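PDB 2DUL: N(2),N(2)-dimethylguanosine tRNA methyltransferase from Pyrococcus horikoshii, which probably dimethylates the N2 atom of guanine 26 in a number of tRNAs, with S-adenosyl-L-methionine as methyl donor. Local coordinates for residues D37-L42 and I63-E68; L43-P48 and S288-E293; N47-L52 and P70-W75; R157-V162 and F230-D235. All blocks are in the same frame, centred on the assembly; numbering follows the deposited sequence.

Contact 1. Residues D37-L42 and I63-E68; sequences DIVVVL and IRFALE
Arg64 reaches Asp37 with CG anti to its own carbonyl carbon and a bend at chi3 (60°) that sets the position of NE; Asp37 CG is likewise anti to its carbonyl carbon, and OD1 takes the contact. The stronger bond runs from Arg64 NH2 to Asp37 OD1, 2.7 Å, in the guanidinium plane and nearly in line with the acceptor's C-O bond. A second, from Arg64 NH1 to the same Asp37 OD1, is weak. Carboxylate and guanidinium planes stand 86° apart. Glu68 grips the arginine side-on from one turn further along, Arg64 NE meeting Glu68 OE2 at 2.8 Å and Arg64 NH2 meeting Glu68 OE1 at 3.0 Å. NH2 thus serves both acids, and the guanidinium charge probably offsets the repulsion between them. Glu8 adds a salt bridge to NH1, while the backbone N atoms of Ala300 and Arg301 bind the Asp37 carboxylate. Val40 CG2 lies over one guanidinium face, offset toward the rim, and Val40 CG1 is 3.8 Å from Glu68 OE1. Further on, Val39 CG1 touches the edge of the Phe65 ring at CE2, 3.6 Å away. The helix segments cross at -38° with their axes 10.2 Å apart, a pair flanking the Rossmann-like sheet of a class I methyltransferase, beside Arg36 and Arg61 of the predicted S-adenosyl-L-methionine site.

Contact 2. Residues L43-P48 and S288-E293; sequences LNILNP and SKMVKE
Ile45 and Glu293 carry this contact, with Lys289 and Asn44 at their sides. The isoleucine is directed at helix 284-295, and its CD1 settles between the first carbons of two residues one turn apart, 3.8 Å from Glu293 CB and 4.0 Å from Lys289 CB. Lower down the same side chain, Ile45 CG2 lies beside the aliphatic chain of Lys289, 4.1 Å from its CD, and Ile45 CG1 comes within 4.4 Å of Met290 CG. Glu293 runs antiparallel to the isoleucine side chain. Its CG is anti to the backbone N (chi1 179°), and the bend at chi2 (70°) sets CD beside Asn44 CB. There Glu293 OE1 rests 3.2 Å from Asn44 CB, with the amide and carboxylate planes 30° apart. The asparagine amide is engaged elsewhere, ND2 donating to Val40 O and Glu68 O. An alanine in place of Glu293 would probably leave Asn44 CB without its neighbour and open a gap beside Ile45 CD1, which would keep its contact with CB. No hydrogen bond spans the two segments, so they meet by van der Waals contact, chiefly around Ile45. Asn47, the first residue to leave the helix, has positive phi and binds Leu43 O twice, through its backbone N and through ND2. Met290 continues the packing inward onto Ile38, Val41 and Leu42 of helix 33-46 and onto Leu309 of helix 302-314, while after the turn Pro48 touches Phe134 of strand 132-137.

Contact 3. Residues N47-L52 and P70-W75; sequences NPKIVL and PAEEVW
Trp75 packs against Leu52, starting from its first side-chain carbon: Trp75 CB sits 3.6 Å from Leu52 CD1 and also borders Val51 O. CG lies anti to the carbonyl carbon (chi1 -70°), and CD1 of the indole remains 3.9 Å from Val51 O. At the next atom, Trp75 NE1 donates in the ring plane to Glu73 OE2, a 2.6 Å bond that reaches the anti side of the carboxylate. Ile50 CG2 is 3.8 Å from that same Glu73 OE2, which also bonds to the hydroxyl of Tyr131. The indole also meets Phe132 edge-to-face and touches Leu124 of helix 121-127. Beneath these side chains runs a parallel strand pair of the class I methyltransferase sheet, its two strands joined through helix 60-68 as a beta-alpha-beta unit. Val51 N donates to Glu73 O and Trp75 N to Val51 O. Where the strands begin, Lys49 O accepts from both Glu72 N (2.8 Å) and Glu73 N, and Lys49 CD lies 3.3 Å from Glu72 OE1. On the opposite sheet face, Val51 CG2 touches Val74 CG2 and Ala71 CB, at 3.8 and 3.9 Å.

Contact 4. Residues R157-V162 and F230-D235; sequences RGILGV and FVKLKD
Lys232 NZ donates to Arg157 O at 2.7 Å, nearly straight on to the carbonyl, and Arg157 NH2 forms a 3.0 Å salt bridge with Asp235 OD2. They secure one end of an antiparallel pair in which strand 226-235 lies between strands 158-164 and 213-223, the reversed strand expected in a class I methyltransferase sheet. The guanidinium of Arg157 is turned 76° from the Asp235 carboxylate, and Asp235 CB sits over the centre of its face; Asp235 OD1 has a second partner in Arg156 NE. The bend at chi2 (69°) sets Lys232 CD 4.0 Å from Ile159 CG1, and the chain runs on extended to NZ. An alanine at Lys232 would probably leave Arg157 O without this donor and open a gap beside Ile159 CG1. Inward, Leu160 and Val231 form a hydrogen-bonded pair, Leu160 N to Val231 O and the reverse, while Leu233 N binds Gly158 O at 2.8 Å. Leu160 CB packs on Val231 CG2, on the face that also meets helix 144-153. On the other face, Ile159 CG2 rests 3.5 Å from Val231 O, and Gly161 CA lies 3.9 Å from Phe230 CD2.

How the contacts relate
Helix 33-46 links the set. Contacts 1 and 2 use successive parts of it, their centres 10 Å apart, and join where Val41 CG1 meets Met290 O at 3.4 Å. Contact 1 rests on the sheet of contact 3 through Phe65 CD1 and Val51 CG2, 4.0 Å apart, and reaches contact 4 where Leu42 CD2 meets Phe230 CD2 at 3.5 Å. Contact 2 touches contact 4 through Leu46 and Ile159. Contacts 3 and 4 lie in the same sheet without touching. Of the predicted S-adenosyl-L-methionine site, Arg61 lies one turn before Phe65 of contact 1 on helix 60-68, their side chains about 3 Å apart, and about 6 Å separates the side chains of Ala121 and Leu52 of contact 3.

Contact 1. Residues D37-L42 and I63-E68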
loop_
_atom_site.group_PDB
_atom_site.type_symbol
_atom_site.label_atom_id
_atom_site.label_comp_id
_atom_site.label_asym_id
_atom_site.label_seq_id
_atom_site.Cartn_x
_atom_site.Cartn_y
_atom_site.Cartn_z
ATOM N N ASP A 37 -6.420 -1.179 -10.322
ATOM C CA ASP A 37 -6.907 -2.537 -10.560
ATOM C C ASP A 37 -6.821 -3.316 -9.247
ATOM O O ASP A 37 -7.763 -4.012 -8.860
ATOM C CB ASP A 37 -6.048 -3.281 -11.591
ATOM C CG ASP A 37 -6.429 -2.972 -13.031
ATOM O OD1 ASP A 37 -7.588 -2.581 -13.294
ATOM O OD2 ASP A 37 -5.559 -3.152 -13.909
ATOM N N ILE A 38 -5.673 -3.205 -8.581
ATOM C CA ILE A 38 -5.432 -3.914 -7.326
ATOM C C ILE A 38 -6.498 -3.599 -6.286
ATOM O O ILE A 38 -7.067 -4.509 -5.676
ATOM C CB ILE A 38 -4.028 -3.572 -6.740
ATOM C CG1 ILE A 38 -2.940 -3.888 -7.768
ATOM C CG2 ILE A 38 -3.775 -4.365 -5.461
ATOM C CD1 ILE A 38 -2.924 -5.329 -8.228
ATOM N N VAL A 39 -6.779 -2.317 -6.083
ATOM C CA VAL A 39 -7.785 -1.944 -5.099
ATOM C C VAL A 39 -9.170 -2.446 -5.527
ATOM O O VAL A 39 -9.960 -2.896 -4.689
ATOM C CB VAL A 39 -7.790 -0.400 -4.836
ATOM C CG1 VAL A 39 -8.039 0.368 -6.115
ATOM C CG2 VAL A 39 -8.835 -0.061 -3.784
ATOM N N VAL A 40 -9.459 -2.394 -6.824
ATOM C CA VAL A 40 -10.743 -2.880 -7.332
ATOM C C VAL A 40 -10.880 -4.364 -6.993
ATOM O O VAL A 40 -11.941 -4.821 -6.555
ATOM C CB VAL A 40 -10.853 -2.688 -8.870
ATOM C CG1 VAL A 40 -11.954 -3.578 -9.449
ATOM C CG2 VAL A 40 -11.161 -1.231 -9.180
ATOM N N VAL A 41 -9.798 -5.114 -7.185
ATOM C CA VAL A 41 -9.810 -6.540 -6.885
ATOM C C VAL A 41 -10.075 -6.760 -5.401
ATOM O O VAL A 41 -10.933 -7.560 -5.021
ATOM C CB VAL A 41 -8.468 -7.202 -7.260
ATOM C CG1 VAL A 41 -8.430 -8.641 -6.740
ATOM C CG2 VAL A 41 -8.291 -7.187 -8.773
ATOM N N LEU A 42 -9.340 -6.031 -4.569
ATOM C CA LEU A 42 -9.482 -6.142 -3.125
ATOM C C LEU A 42 -10.899 -5.836 -2.657
ATOM O O LEU A 42 -11.464 -6.574 -1.847
ATOM C CB LEU A 42 -8.492 -5.205 -2.422
ATOM C CG LEU A 42 -8.511 -5.250 -0.889
ATOM C CD1 LEU A 42 -8.234 -6.674 -0.419
ATOM C CD2 LEU A 42 -7.475 -4.286 -0.322
ATOM N N ILE A 63 -14.858 6.517 -9.623
ATOM C CA ILE A 63 -15.739 6.058 -10.691
ATOM C C ILE A 63 -15.574 4.552 -10.887
ATOM O O ILE A 63 -16.560 3.830 -11.052
ATOM C CB ILE A 63 -15.448 6.808 -12.013
ATOM C CG1 ILE A 63 -15.939 8.254 -11.892
ATOM C CG2 ILE A 63 -16.143 6.111 -13.183
ATOM C CD1 ILE A 63 -15.416 9.179 -12.972
ATOM N N ARG A 64 -14.337 4.065 -10.854
ATOM C CA ARG A 64 -14.121 2.630 -11.014
ATOM C C ARG A 64 -14.657 1.874 -9.797
ATOM O O ARG A 64 -15.169 0.763 -9.928
ATOM C CB ARG A 64 -12.639 2.326 -11.240
ATOM C CG ARG A 64 -12.133 2.837 -12.585
ATOM C CD ARG A 64 -10.798 2.216 -12.937
ATOM N NE ARG A 64 -10.890 0.762 -13.029
ATOM C CZ ARG A 64 -9.839 -0.051 -13.057
ATOM N NH1 ARG A 64 -8.609 0.449 -13.004
ATOM N NH2 ARG A 64 -10.014 -1.364 -13.123
ATOM N N PHE A 65 -14.551 2.470 -8.613
ATOM C CA PHE A 65 -15.085 1.825 -7.409
ATOM C C PHE A 65 -16.583 1.603 -7.622
ATOM O O PHE A 65 -17.110 0.520 -7.370
ATOM C CB PHE A 65 -14.901 2.723 -6.182
ATOM C CG PHE A 65 -13.491 2.776 -5.656
ATOM C CD1 PHE A 65 -13.153 3.689 -4.658
ATOM C CD2 PHE A 65 -12.506 1.919 -6.141
ATOM C CE1 PHE A 65 -11.856 3.748 -4.150
ATOM C CE2 PHE A 65 -11.207 1.970 -5.639
ATOM C CZ PHE A 65 -10.882 2.887 -4.642
ATOM N N ALA A 66 -17.259 2.647 -8.089
ATOM C CA ALA A 66 -18.697 2.594 -8.329
ATOM C C ALA A 66 -19.083 1.616 -9.441
ATOM O O ALA A 66 -20.054 0.865 -9.308
ATOM C CB ALA A 66 -19.221 3.995 -8.657
ATOM N N LEU A 67 -18.317 1.611 -10.529
ATOM C CA LEU A 67 -18.617 0.727 -11.656
ATOM C C LEU A 67 -18.149 -0.718 -11.525
ATOM O O LEU A 67 -18.740 -1.615 -12.132
ATOM C CB LEU A 67 -18.014 1.288 -12.953
ATOM C CG LEU A 67 -18.531 2.603 -13.532
ATOM C CD1 LEU A 67 -17.589 3.073 -14.642
ATOM C CD2 LEU A 67 -19.948 2.418 -14.062
ATOM N N GLU A 68 -17.105 -0.954 -10.735
ATOM C CA GLU A 68 -16.539 -2.295 -10.639
ATOM C C GLU A 68 -16.500 -3.007 -9.292
ATOM O O GLU A 68 -15.931 -4.092 -9.193
ATOM C CB GLU A 68 -15.123 -2.258 -11.221
ATOM C CG GLU A 68 -15.070 -1.687 -12.633
ATOM C CD GLU A 68 -13.654 -1.468 -13.136
ATOM O OE1 GLU A 68 -12.809 -2.370 -12.946
ATOM O OE2 GLU A 68 -13.389 -0.398 -13.731
#

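Contact 2. Residues L43-P48 and S288-E293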
loop_
_atom_site.group_PDB
_atom_site.type_symbol
_atom_site.label_atom_id
_atom_site.label_comp_id
_atom_site.label_asym_id
_atom_site.label_seq_id
_atom_site.Cartn_x
_atom_site.Cartn_y
_atom_site.Cartn_z
ATOM N N LEU A 43 -11.476 -4.753 -3.167
ATOM C CA LEU A 43 -12.820 -4.368 -2.765
ATOM C C LEU A 43 -13.860 -5.418 -3.134
ATOM O O LEU A 43 -14.893 -5.529 -2.474
ATOM C CB LEU A 43 -13.194 -3.006 -3.366
ATOM C CG LEU A 43 -12.903 -1.785 -2.476
ATOM C CD1 LEU A 43 -11.512 -1.869 -1.879
ATOM C CD2 LEU A 43 -13.067 -0.515 -3.294
ATOM N N ASN A 44 -13.585 -6.194 -4.179
ATOM C CA ASN A 44 -14.506 -7.241 -4.601
ATOM C C ASN A 44 -14.439 -8.439 -3.664
ATOM O O ASN A 44 -15.247 -9.363 -3.763
ATOM C CB ASN A 44 -14.202 -7.662 -6.038
ATOM C CG ASN A 44 -14.973 -6.840 -7.051
ATOM O OD1 ASN A 44 -16.187 -6.985 -7.178
ATOM N ND2 ASN A 44 -14.277 -5.960 -7.766
ATOM N N ILE A 45 -13.475 -8.413 -2.749
ATOM C CA ILE A 45 -13.313 -9.476 -1.768
ATOM C C ILE A 45 -13.857 -8.992 -0.430
ATOM O O ILE A 45 -14.637 -9.687 0.220
ATOM C CB ILE A 45 -11.824 -9.865 -1.583
ATOM C CG1 ILE A 45 -11.246 -10.383 -2.902
ATOM C CG2 ILE A 45 -11.689 -10.923 -0.497
ATOM C CD1 ILE A 45 -11.959 -11.597 -3.452
ATOM N N LEU A 46 -13.451 -7.788 -0.029
ATOM C CA LEU A 46 -13.879 -7.219 1.248
ATOM C C LEU A 46 -15.266 -6.587 1.236
ATOM O O LEU A 46 -15.915 -6.495 2.277
ATOM C CB LEU A 46 -12.834 -6.217 1.744
ATOM C CG LEU A 46 -11.686 -6.851 2.542
ATOM C CD1 LEU A 46 -11.244 -8.154 1.899
ATOM C CD2 LEU A 46 -10.527 -5.874 2.639
ATOM N N ASN A 47 -15.713 -6.139 0.067
ATOM C CA ASN A 47 -17.053 -5.566 -0.083
ATOM C C ASN A 47 -17.432 -4.368 0.796
ATOM O O ASN A 47 -18.538 -4.327 1.340
ATOM C CB ASN A 47 -18.098 -6.667 0.139
ATOM C CG ASN A 47 -17.829 -7.912 -0.684
ATOM O OD1 ASN A 47 -18.267 -9.005 -0.324
ATOM N ND2 ASN A 47 -17.123 -7.753 -1.799
ATOM N N PRO A 48 -16.540 -3.373 0.945
ATOM C CA PRO A 48 -16.928 -2.231 1.786
ATOM C C PRO A 48 -18.096 -1.466 1.148
ATOM O O PRO A 48 -18.106 -1.234 -0.064
ATOM C CB PRO A 48 -15.644 -1.406 1.862
ATOM C CG PRO A 48 -15.000 -1.677 0.528
ATOM C CD PRO A 48 -15.202 -3.171 0.358
ATOM N N SER A 288 -4.698 -14.752 -1.647
ATOM C CA SER A 288 -4.916 -15.953 -2.445
ATOM C C SER A 288 -6.222 -15.722 -3.205
ATOM O O SER A 288 -6.305 -15.967 -4.409
ATOM C CB SER A 288 -5.030 -17.186 -1.541
ATOM O OG SER A 288 -5.133 -18.373 -2.305
ATOM N N LYS A 289 -7.234 -15.227 -2.495
ATOM C CA LYS A 289 -8.528 -14.937 -3.107
ATOM C C LYS A 289 -8.402 -13.860 -4.181
ATOM O O LYS A 289 -9.103 -13.897 -5.192
ATOM C CB LYS A 289 -9.534 -14.463 -2.057
ATOM C CG LYS A 289 -10.075 -15.545 -1.140
ATOM C CD LYS A 289 -11.293 -15.034 -0.381
ATOM C CE LYS A 289 -11.940 -16.119 0.467
ATOM N NZ LYS A 289 -11.046 -16.587 1.558
ATOM N N MET A 290 -7.516 -12.893 -3.951
ATOM C CA MET A 290 -7.304 -11.804 -4.899
ATOM C C MET A 290 -6.804 -12.302 -6.252
ATOM O O MET A 290 -7.236 -11.815 -7.299
ATOM C CB MET A 290 -6.314 -10.787 -4.321
ATOM C CG MET A 290 -6.891 -9.943 -3.192
ATOM S SD MET A 290 -5.719 -8.707 -2.581
ATOM C CE MET A 290 -5.681 -7.523 -3.962
ATOM N N VAL A 291 -5.891 -13.266 -6.237
ATOM C CA VAL A 291 -5.364 -13.813 -7.483
ATOM C C VAL A 291 -6.515 -14.393 -8.299
ATOM O O VAL A 291 -6.611 -14.171 -9.507
ATOM C CB VAL A 291 -4.324 -14.929 -7.219
ATOM C CG1 VAL A 291 -3.947 -15.616 -8.531
ATOM C CG2 VAL A 291 -3.084 -14.336 -6.572
ATOM N N LYS A 292 -7.394 -15.122 -7.617
ATOM C CA LYS A 292 -8.543 -15.760 -8.248
ATOM C C LYS A 292 -9.555 -14.727 -8.737
ATOM O O LYS A 292 -10.063 -14.824 -9.857
ATOM C CB LYS A 292 -9.195 -16.724 -7.251
ATOM C CG LYS A 292 -10.276 -17.629 -7.826
ATOM C CD LYS A 292 -11.621 -16.930 -7.908
ATOM C CE LYS A 292 -12.721 -17.913 -8.266
ATOM N NZ LYS A 292 -14.057 -17.250 -8.266
ATOM N N GLU A 293 -9.846 -13.740 -7.895
ATOM C CA GLU A 293 -10.796 -12.694 -8.255
ATOM C C GLU A 293 -10.279 -11.913 -9.459
ATOM O O GLU A 293 -11.043 -11.572 -10.363
ATOM C CB GLU A 293 -11.008 -11.736 -7.079
ATOM C CG GLU A 293 -11.984 -10.596 -7.373
ATOM C CD GLU A 293 -13.424 -11.068 -7.507
ATOM O OE1 GLU A 293 -14.293 -10.247 -7.876
ATOM O OE2 GLU A 293 -13.689 -12.257 -7.233
#

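Contact 3. Residues N47-L52 and P70-W75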
loop_
_atom_site.group_PDB
_atom_site.type_symbol
_atom_site.label_atom_id
_atom_site.label_comp_id
_atom_site.label_asym_id
_atom_site.label_seq_id
_atom_site.Cartn_x
_atom_site.Cartn_y
_atom_site.Cartn_z
ATOM N N ASN A 47 -15.713 -6.139 0.067
ATOM C CA ASN A 47 -17.053 -5.566 -0.083
ATOM C C ASN A 47 -17.432 -4.368 0.796
ATOM O O ASN A 47 -18.538 -4.327 1.340
ATOM C CB ASN A 47 -18.098 -6.667 0.139
ATOM C CG ASN A 47 -17.829 -7.912 -0.684
ATOM O OD1 ASN A 47 -18.267 -9.005 -0.324
ATOM N ND2 ASN A 47 -17.123 -7.753 -1.799
ATOM N N PRO A 48 -16.540 -3.373 0.945
ATOM C CA PRO A 48 -16.928 -2.231 1.786
ATOM C C PRO A 48 -18.096 -1.466 1.148
ATOM O O PRO A 48 -18.106 -1.234 -0.064
ATOM C CB PRO A 48 -15.644 -1.406 1.862
ATOM C CG PRO A 48 -15.000 -1.677 0.528
ATOM C CD PRO A 48 -15.202 -3.171 0.358
ATOM N N LYS A 49 -19.076 -1.080 1.960
ATOM C CA LYS A 49 -20.258 -0.375 1.458
ATOM C C LYS A 49 -20.077 1.120 1.175
ATOM O O LYS A 49 -20.440 1.600 0.096
ATOM C CB LYS A 49 -21.424 -0.572 2.434
ATOM C CG LYS A 49 -22.715 0.128 2.033
ATOM C CD LYS A 49 -23.898 -0.338 2.883
ATOM C CE LYS A 49 -23.754 0.056 4.348
ATOM N NZ LYS A 49 -23.845 1.529 4.529
ATOM N N ILE A 50 -19.534 1.849 2.147
ATOM C CA ILE A 50 -19.320 3.289 2.011
ATOM C C ILE A 50 -17.825 3.550 1.834
ATOM O O ILE A 50 -17.029 3.281 2.734
ATOM C CB ILE A 50 -19.826 4.025 3.262
ATOM C CG1 ILE A 50 -21.246 3.561 3.594
ATOM C CG2 ILE A 50 -19.815 5.527 3.031
ATOM C CD1 ILE A 50 -21.789 4.129 4.895
ATOM N N VAL A 51 -17.444 4.091 0.683
ATOM C CA VAL A 51 -16.032 4.322 0.410
ATOM C C VAL A 51 -15.697 5.750 0.005
ATOM O O VAL A 51 -16.548 6.487 -0.489
ATOM C CB VAL A 51 -15.549 3.362 -0.686
ATOM C CG1 VAL A 51 -15.883 1.922 -0.289
ATOM C CG2 VAL A 51 -16.212 3.708 -2.017
ATOM N N LEU A 52 -14.441 6.128 0.218
ATOM C CA LEU A 52 -13.971 7.463 -0.110
ATOM C C LEU A 52 -12.706 7.480 -0.971
ATOM O O LEU A 52 -11.718 6.803 -0.665
ATOM C CB LEU A 52 -13.689 8.251 1.180
ATOM C CG LEU A 52 -12.930 9.573 1.003
ATOM C CD1 LEU A 52 -13.810 10.573 0.260
ATOM C CD2 LEU A 52 -12.520 10.132 2.365
ATOM N N PRO A 70 -18.657 -3.748 -5.210
ATOM C CA PRO A 70 -19.932 -3.762 -4.485
ATOM C C PRO A 70 -20.196 -2.494 -3.666
ATOM O O PRO A 70 -21.185 -2.421 -2.934
ATOM C CB PRO A 70 -19.805 -5.000 -3.588
ATOM C CG PRO A 70 -18.841 -5.875 -4.336
ATOM C CD PRO A 70 -17.808 -4.872 -4.782
ATOM N N ALA A 71 -19.316 -1.503 -3.779
ATOM C CA ALA A 71 -19.500 -0.259 -3.033
ATOM C C ALA A 71 -20.874 0.322 -3.361
ATOM O O ALA A 71 -21.274 0.360 -4.524
ATOM C CB ALA A 71 -18.395 0.747 -3.392
ATOM N N GLU A 72 -21.597 0.766 -2.336
ATOM C CA GLU A 72 -22.935 1.328 -2.514
ATOM C C GLU A 72 -22.955 2.853 -2.513
ATOM O O GLU A 72 -23.761 3.476 -3.206
ATOM C CB GLU A 72 -23.861 0.805 -1.412
ATOM C CG GLU A 72 -24.255 -0.653 -1.596
ATOM C CD GLU A 72 -24.968 -1.240 -0.389
ATOM O OE1 GLU A 72 -25.809 -0.541 0.214
ATOM O OE2 GLU A 72 -24.694 -2.411 -0.051
ATOM N N GLU A 73 -22.071 3.451 -1.723
ATOM C CA GLU A 73 -21.981 4.901 -1.626
ATOM C C GLU A 73 -20.521 5.266 -1.842
ATOM O O GLU A 73 -19.647 4.846 -1.078
ATOM C CB GLU A 73 -22.443 5.373 -0.244
ATOM C CG GLU A 73 -22.609 6.880 -0.129
ATOM C CD GLU A 73 -23.131 7.311 1.232
ATOM O OE1 GLU A 73 -24.268 6.932 1.596
ATOM O OE2 GLU A 73 -22.403 8.032 1.942
ATOM N N VAL A 74 -20.258 6.037 -2.892
ATOM C CA VAL A 74 -18.893 6.425 -3.224
ATOM C C VAL A 74 -18.703 7.931 -3.188
ATOM O O VAL A 74 -19.419 8.671 -3.863
ATOM C CB VAL A 74 -18.503 5.918 -4.635
ATOM C CG1 VAL A 74 -17.031 6.225 -4.915
ATOM C CG2 VAL A 74 -18.782 4.420 -4.746
ATOM N N TRP A 75 -17.736 8.376 -2.392
ATOM C CA TRP A 75 -17.431 9.794 -2.282
ATOM C C TRP A 75 -16.150 10.112 -3.052
ATOM O O TRP A 75 -15.152 9.394 -2.952
ATOM C CB TRP A 75 -17.251 10.198 -0.815
ATOM C CG TRP A 75 -18.516 10.171 -0.013
ATOM C CD1 TRP A 75 -19.341 9.103 0.180
ATOM C CD2 TRP A 75 -19.084 11.258 0.728
ATOM N NE1 TRP A 75 -20.386 9.455 0.998
ATOM C CE2 TRP A 75 -20.253 10.772 1.350
ATOM C CE3 TRP A 75 -18.717 12.596 0.929
ATOM C CZ2 TRP A 75 -21.063 11.575 2.163
ATOM C CZ3 TRP A 75 -19.521 13.398 1.737
ATOM C CH2 TRP A 75 -20.682 12.881 2.344
#

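Contact 4. Residues R157-V162 and F230-D235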
loop_
_atom_site.group_PDB
_atom_site.type_symbol
_atom_site.label_atom_id
_atom_site.label_comp_id
_atom_site.label_asym_id
_atom_site.label_seq_id
_atom_site.Cartn_x
_atom_site.Cartn_y
_atom_site.Cartn_z
ATOM N N ARG A 157 -13.544 -0.364 12.552
ATOM C CA ARG A 157 -13.194 -1.662 11.995
ATOM C C ARG A 157 -13.107 -1.476 10.484
ATOM O O ARG A 157 -13.271 -2.418 9.710
ATOM C CB ARG A 157 -14.253 -2.709 12.351
ATOM C CG ARG A 157 -14.366 -2.986 13.850
ATOM C CD ARG A 157 -15.494 -3.969 14.152
ATOM N NE ARG A 157 -15.690 -4.184 15.589
ATOM C CZ ARG A 157 -16.021 -3.233 16.462
ATOM N NH1 ARG A 157 -16.176 -3.538 17.746
ATOM N NH2 ARG A 157 -16.198 -1.977 16.062
ATOM N N GLY A 158 -12.841 -0.237 10.084
ATOM C CA GLY A 158 -12.738 0.088 8.674
ATOM C C GLY A 158 -11.447 -0.351 8.017
ATOM O O GLY A 158 -10.561 -0.934 8.651
ATOM N N ILE A 159 -11.340 -0.058 6.727
ATOM C CA ILE A 159 -10.165 -0.417 5.954
ATOM C C ILE A 159 -9.522 0.855 5.446
ATOM O O ILE A 159 -10.207 1.770 4.995
ATOM C CB ILE A 159 -10.537 -1.279 4.736
ATOM C CG1 ILE A 159 -11.266 -2.538 5.205
ATOM C CG2 ILE A 159 -9.287 -1.615 3.940
ATOM C CD1 ILE A 159 -12.012 -3.247 4.100
ATOM N N LEU A 160 -8.202 0.916 5.528
ATOM C CA LEU A 160 -7.498 2.090 5.055
ATOM C C LEU A 160 -6.503 1.707 3.974
ATOM O O LEU A 160 -5.701 0.793 4.151
ATOM C CB LEU A 160 -6.772 2.775 6.217
ATOM C CG LEU A 160 -6.157 4.156 5.977
ATOM C CD1 LEU A 160 -7.241 5.135 5.529
ATOM C CD2 LEU A 160 -5.498 4.647 7.271
ATOM N N GLY A 161 -6.572 2.404 2.848
ATOM C CA GLY A 161 -5.644 2.155 1.762
ATOM C C GLY A 161 -4.765 3.386 1.691
ATOM O O GLY A 161 -5.268 4.499 1.541
ATOM N N VAL A 162 -3.458 3.204 1.814
ATOM C CA VAL A 162 -2.550 4.338 1.784
ATOM C C VAL A 162 -1.434 4.140 0.772
ATOM O O VAL A 162 -0.868 3.052 0.661
ATOM C CB VAL A 162 -1.900 4.566 3.171
ATOM C CG1 VAL A 162 -1.141 5.882 3.177
ATOM C CG2 VAL A 162 -2.965 4.537 4.266
ATOM N N PHE A 230 -2.547 -1.650 2.661
ATOM C CA PHE A 230 -3.963 -1.840 2.932
ATOM C C PHE A 230 -4.044 -2.450 4.328
ATOM O O PHE A 230 -3.502 -3.531 4.565
ATOM C CB PHE A 230 -4.607 -2.806 1.928
ATOM C CG PHE A 230 -4.668 -2.281 0.523
ATOM C CD1 PHE A 230 -3.736 -2.684 -0.427
ATOM C CD2 PHE A 230 -5.661 -1.379 0.152
ATOM C CE1 PHE A 230 -3.790 -2.197 -1.736
ATOM C CE2 PHE A 230 -5.726 -0.884 -1.156
ATOM C CZ PHE A 230 -4.788 -1.294 -2.102
ATOM N N VAL A 231 -4.707 -1.760 5.249
ATOM C CA VAL A 231 -4.831 -2.270 6.606
ATOM C C VAL A 231 -6.267 -2.318 7.088
ATOM O O VAL A 231 -7.118 -1.540 6.650
ATOM C CB VAL A 231 -3.995 -1.427 7.611
ATOM C CG1 VAL A 231 -2.530 -1.467 7.219
ATOM C CG2 VAL A 231 -4.499 0.002 7.652
ATOM N N LYS A 232 -6.523 -3.259 7.989
ATOM C CA LYS A 232 -7.838 -3.443 8.583
ATOM C C LYS A 232 -7.731 -2.941 10.016
ATOM O O LYS A 232 -6.928 -3.447 10.798
ATOM C CB LYS A 232 -8.215 -4.929 8.592
ATOM C CG LYS A 232 -9.539 -5.237 9.294
ATOM C CD LYS A 232 -10.736 -4.705 8.516
ATOM C CE LYS A 232 -12.040 -5.230 9.111
ATOM N NZ LYS A 232 -13.246 -4.751 8.387
ATOM N N LEU A 233 -8.528 -1.940 10.359
ATOM C CA LEU A 233 -8.497 -1.390 11.705
ATOM C C LEU A 233 -9.138 -2.369 12.690
ATOM O O LEU A 233 -10.148 -3.002 12.380
ATOM C CB LEU A 233 -9.222 -0.039 11.732
ATOM C CG LEU A 233 -8.588 1.023 10.821
ATOM C CD1 LEU A 233 -9.399 2.305 10.872
ATOM C CD2 LEU A 233 -7.158 1.294 11.260
ATOM N N LYS A 234 -8.526 -2.500 13.862
ATOM C CA LYS A 234 -9.021 -3.387 14.911
ATOM C C LYS A 234 -9.481 -2.519 16.083
ATOM O O LYS A 234 -8.749 -1.643 16.546
ATOM C CB LYS A 234 -7.908 -4.340 15.351
ATOM C CG LYS A 234 -7.200 -5.033 14.188
ATOM C CD LYS A 234 -8.162 -5.880 13.357
ATOM C CE LYS A 234 -8.713 -7.055 14.156
ATOM N NZ LYS A 234 -7.623 -7.973 14.604
ATOM N N ASP A 235 -10.692 -2.772 16.572
ATOM C CA ASP A 235 -11.264 -1.971 17.648
ATOM C C ASP A 235 -10.976 -2.456 19.066
ATOM O O ASP A 235 -11.478 -3.499 19.484
ATOM C CB ASP A 235 -12.777 -1.865 17.446
ATOM C CG ASP A 235 -13.431 -0.861 18.382
ATOM O OD1 ASP A 235 -12.741 -0.298 19.262
ATOM O OD2 ASP A 235 -14.651 -0.639 18.236
#